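Local coordinates for protein acetyl-CoA acetyltransferase (Bacillus anthracis, PDB 3SS6) that probably catalyses the thiolase reaction, condensing two acetyl-CoA molecules reversibly into acetoacetyl-CoA and free coenzyme A, at residues K300-K304 with V305-L309; D333-R336 with E337-N340. All coordinates share one frame; numbering follows the deposited sequence.

Contact 1 (K300-K304 with V305-L309)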
ATOM      1  N   LYS A 300       1.963   5.888 -45.868  1.00 25.27           N
ATOM      2  CA  LYS A 300       3.341   5.413 -45.997  1.00 26.88           C
ATOM      3  C   LYS A 300       3.371   3.973 -46.504  1.00 23.31           C
ATOM      4  O   LYS A 300       4.132   3.632 -47.426  1.00 23.44           O
ATOM      5  CB  LYS A 300       4.041   5.513 -44.635  1.00 31.43           C
ATOM      6  CG  LYS A 300       5.516   5.145 -44.612  1.00 36.64           C
ATOM      7  CD  LYS A 300       6.092   5.405 -43.220  1.00 38.35           C
ATOM      8  CE  LYS A 300       7.569   5.056 -43.121  1.00 39.29           C
ATOM      9  NZ  LYS A 300       8.099   5.376 -41.764  1.00 37.52           N
ATOM     10  N   GLY A 301       2.528   3.138 -45.911  1.00 22.69           N
ATOM     11  CA  GLY A 301       2.450   1.731 -46.266  1.00 22.96           C
ATOM     12  C   GLY A 301       1.927   1.459 -47.666  1.00 25.40           C
ATOM     13  O   GLY A 301       2.414   0.553 -48.340  1.00 26.16           O
ATOM     14  N   LEU A 302       0.922   2.221 -48.092  1.00 24.68           N
ATOM     15  CA  LEU A 302       0.348   2.053 -49.431  1.00 25.83           C
ATOM     16  C   LEU A 302       1.409   2.328 -50.489  1.00 28.70           C
ATOM     17  O   LEU A 302       1.461   1.668 -51.530  1.00 28.12           O
ATOM     18  CB  LEU A 302      -0.854   2.984 -49.633  1.00 25.41           C
ATOM     19  CG  LEU A 302      -2.162   2.669 -48.893  1.00 25.51           C
ATOM     20  CD1 LEU A 302      -3.107   3.851 -48.976  1.00 27.27           C
ATOM     21  CD2 LEU A 302      -2.842   1.419 -49.447  1.00 25.50           C
ATOM     22  N   GLU A 303       2.266   3.303 -50.210  1.00 27.08           N
ATOM     23  CA  GLU A 303       3.351   3.650 -51.119  1.00 34.48           C
ATOM     24  C   GLU A 303       4.305   2.471 -51.243  1.00 33.23           C
ATOM     25  O   GLU A 303       4.796   2.164 -52.328  1.00 33.54           O
ATOM     26  CB  GLU A 303       4.099   4.879 -50.597  1.00 41.61           C
ATOM     27  CG  GLU A 303       4.271   5.992 -51.617  1.00 56.43           C
ATOM     28  CD  GLU A 303       5.184   5.603 -52.765  1.00 67.44           C
ATOM     29  OE1 GLU A 303       5.978   4.653 -52.601  1.00 71.85           O
ATOM     30  OE2 GLU A 303       5.106   6.249 -53.834  1.00 71.15           O
ATOM     31  N   LYS A 304       4.554   1.808 -50.117  1.00 31.97           N
ATOM     32  CA  LYS A 304       5.478   0.683 -50.067  1.00 33.85           C
ATOM     33  C   LYS A 304       4.961  -0.544 -50.805  1.00 34.13           C
ATOM     34  O   LYS A 304       5.724  -1.221 -51.485  1.00 37.23           O
ATOM     35  CB  LYS A 304       5.798   0.317 -48.611  1.00 38.27           C
ATOM     36  CG  LYS A 304       6.919   1.137 -47.988  1.00 48.12           C
ATOM     37  CD  LYS A 304       6.692   1.363 -46.494  1.00 54.12           C
ATOM     38  CE  LYS A 304       6.252   0.089 -45.783  1.00 56.09           C
ATOM     39  NZ  LYS A 304       7.318  -0.949 -45.775  1.00 58.87           N
ATOM     40  N   VAL A 305       3.671  -0.834 -50.669  1.00 29.79           N
ATOM     41  CA  VAL A 305       3.097  -2.034 -51.273  1.00 27.60           C
ATOM     42  C   VAL A 305       2.472  -1.762 -52.632  1.00 30.72           C
ATOM     43  O   VAL A 305       2.005  -2.681 -53.303  1.00 29.91           O
ATOM     44  CB  VAL A 305       2.049  -2.708 -50.356  1.00 28.83           C
ATOM     45  CG1 VAL A 305       2.655  -3.003 -48.994  1.00 28.81           C
ATOM     46  CG2 VAL A 305       0.812  -1.842 -50.225  1.00 29.69           C
ATOM     47  N   ASP A 306       2.468  -0.495 -53.030  1.00 32.22           N
ATOM     48  CA  ASP A 306       1.979  -0.103 -54.340  1.00 37.55           C
ATOM     49  C   ASP A 306       0.492  -0.422 -54.486  1.00 35.28           C
ATOM     50  O   ASP A 306       0.047  -0.928 -55.522  1.00 33.67           O
ATOM     51  CB  ASP A 306       2.800  -0.782 -55.443  1.00 41.47           C
ATOM     52  CG  ASP A 306       2.506  -0.219 -56.821  1.00 45.96           C
ATOM     53  OD1 ASP A 306       2.058   0.947 -56.909  1.00 46.84           O
ATOM     54  OD2 ASP A 306       2.730  -0.945 -57.814  1.00 46.18           O
ATOM     55  N   TRP A 307      -0.265  -0.137 -53.430  1.00 30.35           N
ATOM     56  CA  TRP A 307      -1.720  -0.191 -53.486  1.00 26.86           C
ATOM     57  C   TRP A 307      -2.262   1.225 -53.482  1.00 32.60           C
ATOM     58  O   TRP A 307      -1.661   2.130 -52.899  1.00 32.48           O
ATOM     59  CB  TRP A 307      -2.309  -0.876 -52.256  1.00 25.22           C
ATOM     60  CG  TRP A 307      -2.120  -2.344 -52.134  1.00 28.45           C
ATOM     61  CD1 TRP A 307      -1.441  -3.174 -52.982  1.00 33.41           C
ATOM     62  CD2 TRP A 307      -2.631  -3.172 -51.081  1.00 27.67           C
ATOM     63  NE1 TRP A 307      -1.500  -4.470 -52.516  1.00 34.86           N
ATOM     64  CE2 TRP A 307      -2.224  -4.492 -51.352  1.00 30.67           C
ATOM     65  CE3 TRP A 307      -3.396  -2.921 -49.933  1.00 24.37           C
ATOM     66  CZ2 TRP A 307      -2.551  -5.557 -50.518  1.00 26.91           C
ATOM     67  CZ3 TRP A 307      -3.714  -3.986 -49.100  1.00 18.78           C
ATOM     68  CH2 TRP A 307      -3.287  -5.282 -49.396  1.00 23.09           C
ATOM     69  N   SER A 308      -3.415   1.410 -54.111  1.00 34.67           N
ATOM     70  CA  SER A 308      -4.209   2.596 -53.862  1.00 34.04           C
ATOM     71  C   SER A 308      -5.067   2.258 -52.654  1.00 31.17           C
ATOM     72  O   SER A 308      -5.305   1.088 -52.355  1.00 30.71           O
ATOM     73  CB  SER A 308      -5.101   2.919 -55.055  1.00 37.37           C
ATOM     74  OG  SER A 308      -6.147   1.967 -55.170  1.00 40.49           O
ATOM     75  N   LEU A 309      -5.526   3.279 -51.948  1.00 33.08           N
ATOM     76  CA  LEU A 309      -6.417   3.050 -50.823  1.00 33.09           C
ATOM     77  C   LEU A 309      -7.658   2.310 -51.326  1.00 30.76           C
ATOM     78  O   LEU A 309      -8.183   1.416 -50.655  1.00 30.69           O
ATOM     79  CB  LEU A 309      -6.790   4.386 -50.186  1.00 34.94           C
ATOM     80  CG  LEU A 309      -7.737   4.368 -48.994  1.00 34.54           C
ATOM     81  CD1 LEU A 309      -7.158   3.557 -47.834  1.00 31.45           C
ATOM     82  CD2 LEU A 309      -8.033   5.801 -48.569  1.00 36.40           C
TER
HETATM   83  O   HOH W   1       2.933   3.387 -54.841  1.00 62.52           O

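Contact 2 (D333-R336 with E337-N340). Unlike the reference sequence in segment 333-336: Asp333 (reference Gly).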
ATOM      1  N   ASP A 333     -10.456  10.152 -46.203  1.00 24.60           N
ATOM      2  CA  ASP A 333     -11.703  10.034 -46.962  1.00 23.86           C
ATOM      3  C   ASP A 333     -12.073   8.570 -47.208  1.00 26.01           C
ATOM      4  O   ASP A 333     -12.274   8.153 -48.348  1.00 29.33           O
ATOM      5  CB  ASP A 333     -11.611  10.795 -48.290  1.00 28.97           C
ATOM      6  CG  ASP A 333     -12.963  10.961 -48.970  1.00 32.81           C
ATOM      7  OD1 ASP A 333     -14.005  10.844 -48.292  1.00 31.57           O
ATOM      8  OD2 ASP A 333     -12.979  11.223 -50.189  1.00 34.74           O
ATOM      9  N   LEU A 334     -12.155   7.796 -46.130  1.00 23.17           N
ATOM     10  CA  LEU A 334     -12.458   6.373 -46.228  1.00 21.99           C
ATOM     11  C   LEU A 334     -13.916   6.115 -46.593  1.00 24.52           C
ATOM     12  O   LEU A 334     -14.801   6.915 -46.274  1.00 25.54           O
ATOM     13  CB  LEU A 334     -12.164   5.664 -44.904  1.00 22.78           C
ATOM     14  CG  LEU A 334     -10.733   5.717 -44.381  1.00 22.72           C
ATOM     15  CD1 LEU A 334     -10.667   5.038 -43.033  1.00 21.79           C
ATOM     16  CD2 LEU A 334      -9.770   5.069 -45.368  1.00 23.36           C
ATOM     17  N   ASP A 335     -14.152   4.982 -47.250  1.00 24.75           N
ATOM     18  CA  ASP A 335     -15.499   4.469 -47.473  1.00 25.17           C
ATOM     19  C   ASP A 335     -15.919   3.640 -46.268  1.00 20.44           C
ATOM     20  O   ASP A 335     -15.487   2.500 -46.108  1.00 21.63           O
ATOM     21  CB  ASP A 335     -15.530   3.592 -48.728  1.00 25.02           C
ATOM     22  CG  ASP A 335     -16.910   3.020 -49.012  1.00 29.94           C
ATOM     23  OD1 ASP A 335     -17.820   3.178 -48.167  1.00 26.48           O
ATOM     24  OD2 ASP A 335     -17.087   2.401 -50.085  1.00 32.67           O
ATOM     25  N   ARG A 336     -16.768   4.204 -45.413  1.00 20.49           N
ATOM     26  CA  ARG A 336     -17.093   3.533 -44.153  1.00 21.62           C
ATOM     27  C   ARG A 336     -17.679   2.131 -44.358  1.00 20.31           C
ATOM     28  O   ARG A 336     -17.545   1.267 -43.490  1.00 21.06           O
ATOM     29  CB  ARG A 336     -18.046   4.392 -43.314  1.00 22.81           C
ATOM     30  CG  ARG A 336     -18.282   3.840 -41.913  1.00 20.87           C
ATOM     31  CD  ARG A 336     -19.310   4.680 -41.152  1.00 25.71           C
ATOM     32  NE  ARG A 336     -18.808   6.022 -40.874  1.00 22.38           N
ATOM     33  CZ  ARG A 336     -19.500   6.966 -40.246  1.00 24.35           C
ATOM     34  NH1 ARG A 336     -20.732   6.715 -39.825  1.00 25.52           N
ATOM     35  NH2 ARG A 336     -18.963   8.166 -40.041  1.00 25.71           N
ATOM     36  N   GLU A 337     -18.316   1.901 -45.507  1.00 22.53           N
ATOM     37  CA  GLU A 337     -18.908   0.594 -45.793  1.00 22.42           C
ATOM     38  C   GLU A 337     -17.879  -0.529 -45.897  1.00 23.40           C
ATOM     39  O   GLU A 337     -18.235  -1.712 -45.846  1.00 21.86           O
ATOM     40  CB  GLU A 337     -19.763   0.646 -47.062  1.00 24.58           C
ATOM     41  CG  GLU A 337     -21.015   1.504 -46.907  1.00 30.89           C
ATOM     42  CD  GLU A 337     -21.928   1.466 -48.131  1.00 44.51           C
ATOM     43  OE1 GLU A 337     -23.091   1.912 -48.014  1.00 49.44           O
ATOM     44  OE2 GLU A 337     -21.486   1.003 -49.206  1.00 45.90           O
ATOM     45  N   LYS A 338     -16.611  -0.153 -46.045  1.00 19.49           N
ATOM     46  CA  LYS A 338     -15.520  -1.124 -46.094  1.00 19.90           C
ATOM     47  C   LYS A 338     -14.742  -1.205 -44.791  1.00 20.10           C
ATOM     48  O   LYS A 338     -13.806  -1.992 -44.683  1.00 20.35           O
ATOM     49  CB  LYS A 338     -14.543  -0.772 -47.222  1.00 25.47           C
ATOM     50  CG  LYS A 338     -15.218  -0.650 -48.564  1.00 31.33           C
ATOM     51  CD  LYS A 338     -14.298  -1.015 -49.711  1.00 37.18           C
ATOM     52  CE  LYS A 338     -13.113  -0.093 -49.799  1.00 38.23           C
ATOM     53  NZ  LYS A 338     -12.436  -0.215 -51.138  1.00 39.08           N
ATOM     54  N   VAL A 339     -15.124  -0.404 -43.803  1.00 18.04           N
ATOM     55  CA  VAL A 339     -14.304  -0.261 -42.594  1.00 16.07           C
ATOM     56  C   VAL A 339     -15.003  -0.784 -41.342  1.00 15.98           C
ATOM     57  O   VAL A 339     -16.155  -0.465 -41.106  1.00 17.73           O
ATOM     58  CB  VAL A 339     -13.972   1.232 -42.343  1.00 15.85           C
ATOM     59  CG1 VAL A 339     -13.079   1.371 -41.111  1.00 16.70           C
ATOM     60  CG2 VAL A 339     -13.302   1.844 -43.571  1.00 16.43           C
ATOM     61  N   ASN A 340     -14.295  -1.573 -40.535  1.00 15.06           N
ATOM     62  CA  ASN A 340     -14.851  -2.047 -39.269  1.00 15.22           C
ATOM     63  C   ASN A 340     -16.251  -2.639 -39.459  1.00 16.86           C
ATOM     64  O   ASN A 340     -17.205  -2.264 -38.762  1.00 16.57           O
ATOM     65  CB  ASN A 340     -14.878  -0.897 -38.254  1.00 16.52           C
ATOM     66  CG  ASN A 340     -13.484  -0.404 -37.907  1.00 14.93           C
ATOM     67  OD1 ASN A 340     -12.499  -1.125 -38.087  1.00 15.51           O
ATOM     68  ND2 ASN A 340     -13.390   0.823 -37.401  1.00 15.92           N
TER

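Contact 1 (K300-K304 with V305-L309)
Two backbone carbonyls, Gly301 O and Leu302 O, take the N-H groups that finish helix 294-305, before Asp306 leaves helical geometry with a positive phi of 63°. The result is a helix C-terminal end in the C-terminal thiolase domain, with the positive-phi residue and the six-to-one bond of a Schellman motif but without its companion bond; from here the chain turns toward strand 314-317. Val305 N still makes a helical bond to Gly301 O at 3.0 Å. The marker of the turn is the bond five residues back, Trp307 N to Leu302 O, 3.1 Å long and lying in the carbonyl plane on a lone pair. Asp306 N also reaches Leu302 O, but that bond is weak, with an N-H...O angle of 120°. A water weakly links Glu303 O with Asp306 OD1.

Leu302 carries the apolar part of the contact. Its CG stands anti to the carbonyl carbon (chi1 -72°), placing CD1 and CD2 beside residues 307-309. CD2 packs on Trp307 CB at 3.7 Å, close to the indole edge and near its plane, and the two side chains cross at about a right angle. CD1 meets Leu309 CB at 3.9 Å. Phe390 and Ile376 lie against Leu302 as well, so its branched end is packed between the turn and strands 374-381 and 385-393. Trp307 leads away from the helix end onto Val278, Ile376, Lys374 and Glu392. Val305 CG2 lies over one face of the ring, 3.5 Å above the plane and offset toward the rim, and the same methyl is 3.4 Å from Gly301 O.

Contact 2 (D333-R336 with E337-N340)
Asp335 reaches over the next turn of chain to Glu337 and Lys338, forming an Asx turn at the start of a short 3-10 segment in the loop after helix 322-332 of the C-terminal thiolase domain. From CB outward, the carboxylate carbon CG is set anti to the backbone N (chi1 180°), which brings OD1 to Glu337 N and OD2 toward Lys338 CG. Asp335 CG comes within 4.1 Å of Lys338 CG. OD1 accepts Glu337 N at 3.0 Å, met from above the carboxylate plane, and also lies 3.4 Å from Glu337 CB. OD2 faces Lys338 CG, the two side chains crossing at about a right angle.

The main chain of Asp335 works alongside its side chain. Lys338 N donates to Asp335 O at 2.9 Å and Val339 N to Arg336 O at 3.0 Å, two successive three-residue steps in the 3-10 pattern. Like charges lie near each other at Asp335 OD1 and Glu337 OE2 (4.4 Å), but any mutual rise in pKa is probably small, and partly offset by the N-H bond to OD1 and the nearby lysine. The Lys338 amine does not close on Asp335; it goes to Ala312 O.

Arg336 turns to the other neighbours, pairing with Glu329 through NE and with Glu179 through NH1, while its side chain also lies about 3 Å (nearest atoms) from a bound sulfate that probably came from the crystallisation liquor. Leu334 and Val339 meet at about a right angle, Leu334 CD1 touching Val339 CG2 at 4.2 Å.

Overall arrangement
From the N terminus, helix 294-305 comes first, and contact 1 closes its C-terminal end, setting the chain on course for strand 314-317, an edge strand of the large mixed sheet within this chain. Next comes helix 322-332, and contact 2 forms the tight turn that follows it, on the way to helix 345-348. The two turns are in series: neither nests in nor crosses the other. Their centres are about 17 Å apart, yet they touch where Leu309 CD2 packs on Leu334 CD2 at 3.7 Å. Contact 1 ties its helix to strands 275-284, 374-381 and 385-393, and contact 2 joins strand 314-317 to helices 174-194 and 322-332.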